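PDB 6DGM: phosphoglycerol transferase GacH from Streptococcus pyogenes MGAS5005, which probably transfers glycerol phosphate onto the rhamnose polysaccharide of the group A carbohydrate, with a manganese-binding domain of the sulfatase family. Local coordinates for residues 314-319 with 332-337. Sequence-based numbering, arbitrary orientation.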
loop_
_atom_site.group_PDB
_atom_site.type_symbol
_atom_site.label_atom_id
_atom_site.label_comp_id
_atom_site.label_asym_id
_atom_site.label_seq_id
_atom_site.Cartn_x
_atom_site.Cartn_y
_atom_site.Cartn_z
ATOM N N PHE A 314 2.596 5.933 1.064
ATOM C CA PHE A 314 1.244 5.927 1.607
ATOM C C PHE A 314 1.199 6.451 3.037
ATOM O O PHE A 314 0.272 7.181 3.394
ATOM C CB PHE A 314 0.625 4.536 1.547
ATOM C CG PHE A 314 0.151 4.128 0.167
ATOM C CD1 PHE A 314 -0.289 5.052 -0.767
ATOM C CD2 PHE A 314 0.144 2.803 -0.184
ATOM C CE1 PHE A 314 -0.718 4.634 -2.032
ATOM C CE2 PHE A 314 -0.280 2.385 -1.436
ATOM C CZ PHE A 314 -0.720 3.289 -2.348
ATOM N N THR A 315 2.174 6.087 3.876
ATOM C CA THR A 315 2.108 6.511 5.274
ATOM C C THR A 315 2.220 8.027 5.401
ATOM O O THR A 315 1.455 8.652 6.133
ATOM C CB THR A 315 3.160 5.807 6.126
ATOM O OG1 THR A 315 2.975 4.401 6.018
ATOM C CG2 THR A 315 3.010 6.194 7.620
ATOM N N ALA A 316 3.158 8.644 4.695
ATOM C CA ALA A 316 3.223 10.101 4.729
ATOM C C ALA A 316 1.922 10.712 4.228
ATOM O O ALA A 316 1.431 11.707 4.780
ATOM C CB ALA A 316 4.401 10.598 3.906
ATOM N N ALA A 317 1.346 10.126 3.180
ATOM C CA ALA A 317 0.088 10.647 2.669
ATOM C C ALA A 317 -1.041 10.445 3.662
ATOM O O ALA A 317 -1.956 11.272 3.737
ATOM C CB ALA A 317 -0.245 10.003 1.334
ATOM N N LEU A 318 -0.985 9.358 4.434
ATOM C CA LEU A 318 -1.997 9.099 5.453
ATOM C C LEU A 318 -1.920 10.133 6.566
ATOM O O LEU A 318 -2.949 10.643 7.034
ATOM C CB LEU A 318 -1.806 7.685 6.015
ATOM C CG LEU A 318 -2.531 7.347 7.319
ATOM C CD1 LEU A 318 -4.008 7.137 7.021
ATOM C CD2 LEU A 318 -1.939 6.139 8.004
ATOM N N PHE A 319 -0.708 10.429 7.034
ATOM C CA PHE A 319 -0.560 11.475 8.040
ATOM C C PHE A 319 -1.100 12.803 7.529
ATOM O O PHE A 319 -1.777 13.533 8.263
ATOM C CB PHE A 319 0.907 11.631 8.437
ATOM C CG PHE A 319 1.374 10.660 9.498
ATOM C CD1 PHE A 319 1.680 9.348 9.182
ATOM C CD2 PHE A 319 1.527 11.074 10.810
ATOM C CE1 PHE A 319 2.125 8.467 10.166
ATOM C CE2 PHE A 319 1.953 10.203 11.789
ATOM C CZ PHE A 319 2.251 8.900 11.478
ATOM N N LEU A 332 10.615 13.688 6.937
ATOM C CA LEU A 332 11.406 13.342 5.757
ATOM C C LEU A 332 10.540 12.677 4.697
ATOM O O LEU A 332 10.604 13.026 3.514
ATOM C CB LEU A 332 12.553 12.417 6.151
ATOM C CG LEU A 332 13.296 11.677 5.034
ATOM C CD1 LEU A 332 13.931 12.635 4.057
ATOM C CD2 LEU A 332 14.335 10.767 5.654
ATOM N N LEU A 333 9.718 11.713 5.106
ATOM C CA LEU A 333 8.887 11.002 4.138
ATOM C C LEU A 333 7.817 11.909 3.541
ATOM O O LEU A 333 7.369 11.669 2.417
ATOM C CB LEU A 333 8.283 9.753 4.773
ATOM C CG LEU A 333 9.323 8.699 5.168
ATOM C CD1 LEU A 333 8.725 7.659 6.085
ATOM C CD2 LEU A 333 9.897 8.050 3.920
ATOM N N THR A 334 7.406 12.955 4.267
ATOM C CA THR A 334 6.508 13.950 3.681
ATOM C C THR A 334 7.222 14.768 2.615
ATOM O O THR A 334 6.641 15.055 1.560
ATOM C CB THR A 334 5.946 14.848 4.782
ATOM O OG1 THR A 334 5.218 14.032 5.706
ATOM C CG2 THR A 334 5.003 15.901 4.211
ATOM N N GLU A 335 8.485 15.135 2.867
ATOM C CA GLU A 335 9.293 15.792 1.839
ATOM C C GLU A 335 9.456 14.900 0.611
ATOM O O GLU A 335 9.388 15.377 -0.527
ATOM C CB GLU A 335 10.657 16.168 2.412
ATOM C CG GLU A 335 10.590 17.336 3.370
ATOM C CD GLU A 335 10.415 18.657 2.640
ATOM O OE1 GLU A 335 11.413 19.176 2.097
ATOM O OE2 GLU A 335 9.277 19.163 2.602
ATOM N N VAL A 336 9.672 13.597 0.816
ATOM C CA VAL A 336 9.735 12.670 -0.315
ATOM C C VAL A 336 8.416 12.671 -1.076
ATOM O O VAL A 336 8.387 12.834 -2.302
ATOM C CB VAL A 336 10.126 11.256 0.151
ATOM C CG1 VAL A 336 10.051 10.258 -1.009
ATOM C CG2 VAL A 336 11.528 11.274 0.781
ATOM N N LEU A 337 7.307 12.480 -0.357
ATOM C CA LEU A 337 5.988 12.454 -0.991
ATOM C C LEU A 337 5.784 13.680 -1.871
ATOM O O LEU A 337 5.361 13.568 -3.027
ATOM C CB LEU A 337 4.901 12.394 0.088
ATOM C CG LEU A 337 3.459 12.741 -0.304
ATOM C CD1 LEU A 337 2.860 11.648 -1.198
ATOM C CD2 LEU A 337 2.604 12.927 0.962
HETATM O O HOH W 1 2.617 13.912 6.245
#
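Thr-334 OG1 has two hydrogen-bond partners: a water and Tyr-330 O, one turn earlier in its own helix. The water donates to Thr-334 OG1 at 2.7 Å. It also donates to Ala-316 O, with the water oxygen 2.9 Å from that atom. With OG1 anti to its own carbonyl carbon (chi1 -60°), the hydroxyl can meet both partners. No direct hydrogen bond joins the two segments, so this water is their polar link.

The apolar contact centres on the methyl of Ala-316. It points at the backbone of the other helix, with Ala-316 CB 3.5 Å from Leu-333 O and 3.8 Å from Thr-334 N. Leu-333 CB touches Ala-316 CB at 4.1 Å, and the Leu-333 side chain also touches Leu-358 of helix 349-365. Leu-337 reaches over from the next turn. Its CG lies anti to the backbone N (chi1 164°), and Leu-337 CD2 rests against the backbone of Ala-317, 3.8 Å from Ala-317 N. The same CD2 also meets the CB atoms of Ala-316 and Ala-317.

The axes of the two segments come within 8.6 Å and cross at -100°, consistent with the small Ala-316 facing the other backbone. Phe-314 and Leu-318 touch strand 263-269 of the central sheet, and the calcium ion bound by Asp-31 and Asp-323 lies about 11 Å from the Thr-334 side chain. The arrangement is a near-perpendicular helix-helix packing that joins helix 314-321, on the central sheet of the alkaline phosphatase-like sulfatase fold, to helix 328-339 of the C-terminal region.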